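Side-chain contacts in acyl-[acyl-carrier-protein]--UDP-N-acetylglucosamine O-acyltransferase (Acinetobacter baumannii, PDB 4E6U), which probably catalyses transfer of an acyl chain from acyl carrier protein to the 3-hydroxyl of UDP-N-acetylglucosamine, an early step in lipopolysaccharide synthesis: residues A[236-241]-A[251-256]; A[98-103]-A[111-116]. All blocks are in the same frame, centred on the assembly; numbering follows the deposited sequence.

Contact 1 (A[236-241]-A[251-256]); sequences DQIKSE and LLIDSL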
ATOM      1  N   ASP A 236      18.632  30.017 -18.285  1.00 15.79           N
ATOM      2  CA  ASP A 236      19.069  31.221 -19.003  1.00 16.52           C
ATOM      3  C   ASP A 236      18.145  31.502 -20.183  1.00 16.32           C
ATOM      4  O   ASP A 236      17.769  32.655 -20.451  1.00 16.19           O
ATOM      5  CB  ASP A 236      20.519  31.082 -19.485  1.00 16.92           C
ATOM      6  CG  ASP A 236      21.545  31.159 -18.361  1.00 19.10           C
ATOM      7  OD1 ASP A 236      21.249  31.765 -17.301  1.00 22.54           O
ATOM      8  OD2 ASP A 236      22.656  30.620 -18.546  1.00 20.12           O
ATOM      9  N   GLN A 237      17.759  30.462 -20.920  1.00 15.08           N
ATOM     10  CA  GLN A 237      16.866  30.648 -22.063  1.00 14.95           C
ATOM     11  C   GLN A 237      15.465  31.071 -21.666  1.00 15.66           C
ATOM     12  O   GLN A 237      14.843  31.905 -22.334  1.00 16.67           O
ATOM     13  CB  GLN A 237      16.817  29.384 -22.931  1.00 14.68           C
ATOM     14  CG  GLN A 237      18.178  29.031 -23.559  1.00 14.49           C
ATOM     15  CD  GLN A 237      18.777  30.199 -24.331  1.00 12.91           C
ATOM     16  OE1 GLN A 237      18.078  30.862 -25.106  1.00 13.11           O
ATOM     17  NE2 GLN A 237      20.071  30.457 -24.111  1.00 14.64           N
ATOM     18  N   ILE A 238      14.963  30.510 -20.565  1.00 15.73           N
ATOM     19  CA  ILE A 238      13.631  30.874 -20.094  1.00 17.07           C
ATOM     20  C   ILE A 238      13.615  32.342 -19.640  1.00 17.21           C
ATOM     21  O   ILE A 238      12.696  33.091 -19.975  1.00 17.66           O
ATOM     22  CB  ILE A 238      13.150  29.904 -18.977  1.00 16.90           C
ATOM     23  CG1 ILE A 238      12.984  28.497 -19.554  1.00 17.09           C
ATOM     24  CG2 ILE A 238      11.812  30.359 -18.399  1.00 16.72           C
ATOM     25  CD1 ILE A 238      12.890  27.399 -18.475  1.00 17.62           C
ATOM     26  N   LYS A 239      14.658  32.732 -18.914  1.00 18.37           N
ATOM     27  CA  LYS A 239      14.803  34.121 -18.453  1.00 20.71           C
ATOM     28  C   LYS A 239      14.841  35.105 -19.613  1.00 21.87           C
ATOM     29  O   LYS A 239      14.177  36.141 -19.577  1.00 23.25           O
ATOM     30  CB  LYS A 239      16.081  34.285 -17.641  1.00 22.15           C
ATOM     31  CG  LYS A 239      16.007  33.806 -16.222  1.00 23.44           C
ATOM     32  CD  LYS A 239      17.288  34.200 -15.490  1.00 28.57           C
ATOM     33  CE  LYS A 239      17.287  33.735 -14.051  1.00 30.42           C
ATOM     34  NZ  LYS A 239      18.585  34.071 -13.391  1.00 32.74           N
ATOM     35  N   SER A 240      15.617  34.772 -20.643  1.00 21.23           N
ATOM     36  CA  SER A 240      15.808  35.638 -21.818  1.00 21.56           C
ATOM     37  C   SER A 240      14.523  35.842 -22.604  1.00 21.32           C
ATOM     38  O   SER A 240      14.112  36.983 -22.900  1.00 22.42           O
ATOM     39  CB  SER A 240      16.877  35.001 -22.749  1.00 20.47           C
ATOM     40  OG  SER A 240      17.121  35.800 -23.912  1.00 24.74           O
ATOM     41  N   GLU A 241      13.883  34.733 -22.957  1.00 19.86           N
ATOM     42  CA  GLU A 241      12.885  34.744 -24.004  1.00 20.04           C
ATOM     43  C   GLU A 241      11.441  34.559 -23.562  1.00 19.23           C
ATOM     44  O   GLU A 241      10.523  34.914 -24.299  1.00 20.08           O
ATOM     45  CB  GLU A 241      13.218  33.694 -25.075  1.00 20.50           C
ATOM     46  CG  GLU A 241      14.579  33.892 -25.765  1.00 20.30           C
ATOM     47  CD  GLU A 241      14.668  35.211 -26.512  1.00 19.70           C
ATOM     48  OE1 GLU A 241      13.906  35.430 -27.474  1.00 24.13           O
ATOM     49  OE2 GLU A 241      15.489  36.012 -26.103  1.00 20.60           O
ATOM     50  N   LEU A 251       8.030  29.932 -11.673  1.00 19.91           N
ATOM     51  CA  LEU A 251       7.924  28.688 -10.899  1.00 20.26           C
ATOM     52  C   LEU A 251       8.797  27.564 -11.449  1.00 19.16           C
ATOM     53  O   LEU A 251       9.361  26.789 -10.675  1.00 18.67           O
ATOM     54  CB  LEU A 251       6.473  28.215 -10.786  1.00 20.71           C
ATOM     55  CG  LEU A 251       5.468  29.059 -10.003  1.00 21.99           C
ATOM     56  CD1 LEU A 251       4.228  28.197  -9.732  1.00 21.93           C
ATOM     57  CD2 LEU A 251       6.039  29.595  -8.686  1.00 24.60           C
ATOM     58  N   LEU A 252       8.916  27.477 -12.778  1.00 18.70           N
ATOM     59  CA  LEU A 252       9.821  26.514 -13.400  1.00 19.02           C
ATOM     60  C   LEU A 252      11.271  26.829 -13.114  1.00 18.29           C
ATOM     61  O   LEU A 252      12.054  25.934 -12.826  1.00 18.17           O
ATOM     62  CB  LEU A 252       9.619  26.435 -14.918  1.00 20.12           C
ATOM     63  CG  LEU A 252       8.444  25.620 -15.442  1.00 20.70           C
ATOM     64  CD1 LEU A 252       8.253  25.895 -16.931  1.00 20.30           C
ATOM     65  CD2 LEU A 252       8.698  24.140 -15.215  1.00 21.31           C
ATOM     66  N   ILE A 253      11.625  28.110 -13.214  1.00 17.99           N
ATOM     67  CA  ILE A 253      12.969  28.542 -12.875  1.00 18.17           C
ATOM     68  C   ILE A 253      13.313  28.177 -11.425  1.00 17.10           C
ATOM     69  O   ILE A 253      14.358  27.598 -11.161  1.00 17.66           O
ATOM     70  CB  ILE A 253      13.156  30.055 -13.138  1.00 18.14           C
ATOM     71  CG1 ILE A 253      13.105  30.320 -14.654  1.00 19.38           C
ATOM     72  CG2 ILE A 253      14.482  30.532 -12.562  1.00 19.64           C
ATOM     73  CD1 ILE A 253      12.922  31.793 -15.029  1.00 20.70           C
ATOM     74  N   ASP A 254      12.385  28.462 -10.510  1.00 17.71           N
ATOM     75  CA  ASP A 254      12.565  28.132  -9.098  1.00 18.74           C
ATOM     76  C   ASP A 254      12.810  26.636  -8.912  1.00 17.49           C
ATOM     77  O   ASP A 254      13.702  26.241  -8.181  1.00 17.76           O
ATOM     78  CB  ASP A 254      11.337  28.526  -8.269  1.00 19.31           C
ATOM     79  CG  ASP A 254      11.136  30.031  -8.146  1.00 22.45           C
ATOM     80  OD1 ASP A 254      12.090  30.827  -8.362  1.00 24.50           O
ATOM     81  OD2 ASP A 254       9.991  30.412  -7.808  1.00 25.30           O
ATOM     82  N   SER A 255      12.008  25.795  -9.575  1.00 16.91           N
ATOM     83  CA  SER A 255      12.221  24.344  -9.495  1.00 17.23           C
ATOM     84  C   SER A 255      13.653  23.948  -9.836  1.00 17.16           C
ATOM     85  O   SER A 255      14.276  23.141  -9.150  1.00 18.56           O
ATOM     86  CB  SER A 255      11.277  23.606 -10.451  1.00 17.61           C
ATOM     87  OG  SER A 255       9.922  23.803 -10.102  1.00 18.01           O
ATOM     88  N   LEU A 256      14.165  24.501 -10.933  1.00 17.96           N
ATOM     89  CA  LEU A 256      15.481  24.104 -11.398  1.00 19.20           C
ATOM     90  C   LEU A 256      16.593  24.665 -10.520  1.00 18.44           C
ATOM     91  O   LEU A 256      17.588  23.994 -10.278  1.00 20.20           O
ATOM     92  CB  LEU A 256      15.662  24.511 -12.856  1.00 18.91           C
ATOM     93  CG  LEU A 256      15.229  23.442 -13.887  1.00 20.99           C
ATOM     94  CD1 LEU A 256      13.806  22.864 -13.696  1.00 23.23           C
ATOM     95  CD2 LEU A 256      15.372  24.040 -15.277  1.00 21.83           C
TER

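Contact 2 (A[98-103]-A[111-116]); sequences CSLHRG and TKIGSH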
ATOM      1  N   CYS A  98      -3.882   6.713   7.399  1.00 10.74           N
ATOM      2  CA  CYS A  98      -2.728   7.584   7.144  1.00 10.96           C
ATOM      3  C   CYS A  98      -1.733   7.521   8.274  1.00 11.24           C
ATOM      4  O   CYS A  98      -2.067   7.149   9.415  1.00 11.60           O
ATOM      5  CB  CYS A  98      -3.159   9.038   6.948  1.00 11.82           C
ATOM      6  SG  CYS A  98      -4.045   9.317   5.393  1.00 11.80           S
ATOM      7  N   SER A  99      -0.489   7.872   7.965  1.00 10.21           N
ATOM      8  CA  SER A  99       0.546   7.972   8.994  1.00 10.60           C
ATOM      9  C   SER A  99       1.350   9.225   8.708  1.00 11.03           C
ATOM     10  O   SER A  99       1.848   9.402   7.588  1.00 12.19           O
ATOM     11  CB  SER A  99       1.426   6.718   9.063  1.00 10.53           C
ATOM     12  OG  SER A  99       1.913   6.358   7.782  1.00 11.92           O
ATOM     13  N   LEU A 100       1.397  10.115   9.691  1.00  9.94           N
ATOM     14  CA  LEU A 100       2.097  11.392   9.572  1.00 10.22           C
ATOM     15  C   LEU A 100       3.103  11.447  10.698  1.00 10.52           C
ATOM     16  O   LEU A 100       2.741  11.374  11.874  1.00 10.92           O
ATOM     17  CB  LEU A 100       1.130  12.582   9.653  1.00 11.04           C
ATOM     18  CG  LEU A 100       0.296  12.822   8.402  0.60 10.78           C
ATOM     19  CD1 LEU A 100      -0.978  11.988   8.461  0.60 14.69           C
ATOM     20  CD2 LEU A 100      -0.020  14.314   8.261  0.60 14.56           C
ATOM     21  N   HIS A 101       4.381  11.562  10.354  1.00  9.91           N
ATOM     22  CA  HIS A 101       5.435  11.461  11.358  1.00 11.16           C
ATOM     23  C   HIS A 101       6.140  12.771  11.645  1.00 11.31           C
ATOM     24  O   HIS A 101       6.240  13.618  10.775  1.00 12.50           O
ATOM     25  CB  HIS A 101       6.447  10.390  10.971  1.00 11.79           C
ATOM     26  CG  HIS A 101       5.897   9.009  11.069  1.00 10.81           C
ATOM     27  ND1 HIS A 101       6.546   7.910  10.550  1.00 11.57           N
ATOM     28  CD2 HIS A 101       4.735   8.556  11.601  1.00 11.68           C
ATOM     29  CE1 HIS A 101       5.817   6.831  10.790  1.00 12.10           C
ATOM     30  NE2 HIS A 101       4.720   7.193  11.437  1.00 11.54           N
ATOM     31  N   ARG A 102       6.599  12.898  12.884  1.00 12.01           N
ATOM     32  CA  ARG A 102       7.280  14.101  13.355  1.00 12.76           C
ATOM     33  C   ARG A 102       8.681  14.191  12.763  1.00 12.91           C
ATOM     34  O   ARG A 102       9.183  13.240  12.154  1.00 12.45           O
ATOM     35  CB  ARG A 102       7.293  14.118  14.880  1.00 13.01           C
ATOM     36  CG  ARG A 102       5.869  14.031  15.466  1.00 12.31           C
ATOM     37  CD  ARG A 102       5.799  14.441  16.923  1.00 14.14           C
ATOM     38  NE  ARG A 102       6.747  13.741  17.799  1.00 15.88           N
ATOM     39  CZ  ARG A 102       6.438  12.739  18.627  1.00 17.25           C
ATOM     40  NH1 ARG A 102       5.208  12.247  18.697  1.00 15.72           N
ATOM     41  NH2 ARG A 102       7.375  12.221  19.416  1.00 21.86           N
ATOM     42  N   GLY A 103       9.302  15.362  12.923  1.00 12.91           N
ATOM     43  CA  GLY A 103      10.597  15.618  12.274  1.00 13.96           C
ATOM     44  C   GLY A 103      11.815  15.045  12.972  1.00 14.01           C
ATOM     45  O   GLY A 103      11.715  14.280  13.921  1.00 14.73           O
ATOM     46  N   THR A 111       7.901  18.376  10.815  1.00 12.58           N
ATOM     47  CA  THR A 111       7.142  18.004   9.640  1.00 12.62           C
ATOM     48  C   THR A 111       5.980  18.958   9.563  1.00 12.11           C
ATOM     49  O   THR A 111       5.352  19.226  10.598  1.00 12.25           O
ATOM     50  CB  THR A 111       6.612  16.585   9.808  1.00 11.83           C
ATOM     51  OG1 THR A 111       7.710  15.704  10.080  1.00 12.28           O
ATOM     52  CG2 THR A 111       5.856  16.125   8.569  1.00 11.43           C
ATOM     53  N   LYS A 112       5.697  19.496   8.375  1.00 12.22           N
ATOM     54  CA  LYS A 112       4.679  20.539   8.233  1.00 13.87           C
ATOM     55  C   LYS A 112       3.791  20.275   7.047  1.00 14.43           C
ATOM     56  O   LYS A 112       4.289  20.011   5.949  1.00 14.82           O
ATOM     57  CB  LYS A 112       5.328  21.926   8.124  1.00 15.30           C
ATOM     58  CG  LYS A 112       4.334  23.063   8.033  0.60 17.23           C
ATOM     59  CD  LYS A 112       5.025  24.397   8.266  0.60 19.56           C
ATOM     60  CE  LYS A 112       4.023  25.544   8.263  0.60 20.98           C
ATOM     61  NZ  LYS A 112       3.128  25.542   9.469  0.60 23.38           N
ATOM     62  N   ILE A 113       2.483  20.293   7.268  1.00 13.27           N
ATOM     63  CA  ILE A 113       1.498  20.232   6.196  1.00 14.19           C
ATOM     64  C   ILE A 113       0.645  21.499   6.285  1.00 13.13           C
ATOM     65  O   ILE A 113       0.310  21.937   7.398  1.00 13.79           O
ATOM     66  CB  ILE A 113       0.645  18.888   6.225  1.00 15.91           C
ATOM     67  CG1 ILE A 113      -0.798  19.072   6.670  0.60 17.17           C
ATOM     68  CG2 ILE A 113       1.419  17.721   6.880  0.60 17.43           C
ATOM     69  CD1 ILE A 113      -1.696  17.873   6.321  0.60 19.31           C
ATOM     70  N   GLY A 114       0.286  22.050   5.133  1.00 12.96           N
ATOM     71  CA  GLY A 114      -0.501  23.266   5.084  1.00 12.19           C
ATOM     72  C   GLY A 114      -1.985  23.035   5.228  1.00 12.89           C
ATOM     73  O   GLY A 114      -2.425  22.335   6.163  1.00 13.46           O
ATOM     74  N   SER A 115      -2.751  23.623   4.317  1.00 13.60           N
ATOM     75  CA  SER A 115      -4.205  23.682   4.417  1.00 12.93           C
ATOM     76  C   SER A 115      -4.907  23.189   3.163  1.00 12.60           C
ATOM     77  O   SER A 115      -4.330  23.226   2.067  1.00 13.03           O
ATOM     78  CB  SER A 115      -4.654  25.126   4.708  1.00 14.58           C
ATOM     79  OG  SER A 115      -4.104  25.577   5.932  1.00 15.44           O
ATOM     80  N   HIS A 116      -6.149  22.730   3.315  1.00 12.92           N
ATOM     81  CA  HIS A 116      -6.987  22.325   2.194  1.00 13.34           C
ATOM     82  C   HIS A 116      -6.431  21.131   1.420  1.00 13.13           C
ATOM     83  O   HIS A 116      -6.687  20.986   0.226  1.00 14.15           O
ATOM     84  CB  HIS A 116      -7.263  23.515   1.248  1.00 14.40           C
ATOM     85  CG  HIS A 116      -7.996  24.637   1.910  1.00 18.30           C
ATOM     86  ND1 HIS A 116      -9.357  24.605   2.125  1.00 22.61           N
ATOM     87  CD2 HIS A 116      -7.558  25.813   2.411  1.00 22.18           C
ATOM     88  CE1 HIS A 116      -9.727  25.720   2.732  1.00 22.66           C
ATOM     89  NE2 HIS A 116      -8.654  26.465   2.924  1.00 22.71           N
TER

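Contact 1 (A[236-241]-A[251-256])
I238 and I253 meet where helices 231-241 and 250-258 pack together in the helical C-terminal domain of this acyltransferase; their CA atoms, 7.6 Å apart, are the nearest pair between 236-241 and 251-256. I238 turns its CB toward the partner helix and is buried. Its chi1 of -65° places CG1 beside the backbone N and leaves CG2 anti to it, and CG2 is the branch that touches, lying 3.8 Å from CD1 of I253 and 4.0 Å from CG1 of the same residue. The two side chains run antiparallel, alongside each other, so CG2 lies against the last CG1-CD1 bond of I253. I238 also rests on A220 and I224 of helix 211-225, and I253 on I235, which makes the pair part of a larger apolar seam between three helices.

K239, one residue on, borders this seam from the exposed side. Its chain is extended beyond CG and runs across I253, close to perpendicular, and only its aliphatic root takes part. No hydrogen bond or charge pair links the segments. CD1 of I253 touches both neighbours: besides CG2 of I238, it meets CG of K239 at 3.9 Å.

Contact 2 (A[98-103]-A[111-116])
T111 and H101 supply the one hydrogen bond between 98-103 and 111-116, across a corner of the left-handed parallel beta-helix characteristic of hexapeptide-repeat acyltransferases. Strands 99-101 and 110-113 belong to different parallel sheets of the prism, and the polar link between them is made by a side chain and a carbonyl. OG1 of T111 donates to O of H101 at 2.6 Å. The approach lies in the carbonyl plane on a lone pair, with a C=O...donor angle of 141°. Chi1 of -55° sets OG1 beside the backbone N of T111, facing the end of strand 99-101. The same hydroxyl accepts from N of D128. N of G103 comes within 3.3 Å of OG1 of T111, but the angle is too poor for a bond.

Apolar contact fills the inner side of the corner. CD2 of L100 lies 3.9 Å from CG2 of I113, with the side chains roughly perpendicular to each other; both residues have two conformers, so this contact is less certain than the hydrogen bond. L86 touches both L100 and T111, while I125 packs on the same two residues from the following coil.

The polar side chains of H101 and R102 have partners outside the two segments. The ring of H101 meets H124 edge-to-face and bonds through NE2 to OE2 of E96 of a second subunit, whereas NH1 of R102 bonds to O of G71.

The chemistry implies a division of labour at H101: its carbonyl is tied inward by a buried threonine hydroxyl, itself engaged as both donor and acceptor, while its imidazole joins the subunit interface.

How the contacts relate
Both contacts are largely buried, yet they sit in different parts of the chain, with their centres about 30 Å apart and nearest atoms about 15 Å apart. Contact 2 lies in the beta-helix, its centre about 8 Å from that of the chain, with every touching residue buried; the centre of contact 1 lies about 23 Å from the chain centre, among the C-terminal helices, with an exposed lysine at its border. They share no secondary-structure element. Contact 1 relies wholly on aliphatic packing between helices, whereas contact 2 adds a hydroxyl-to-carbonyl bond to a smaller apolar patch between strands. Their surroundings differ too: a second subunit reaches residues of contact 2, while no other chain of the assembly touches contact 1.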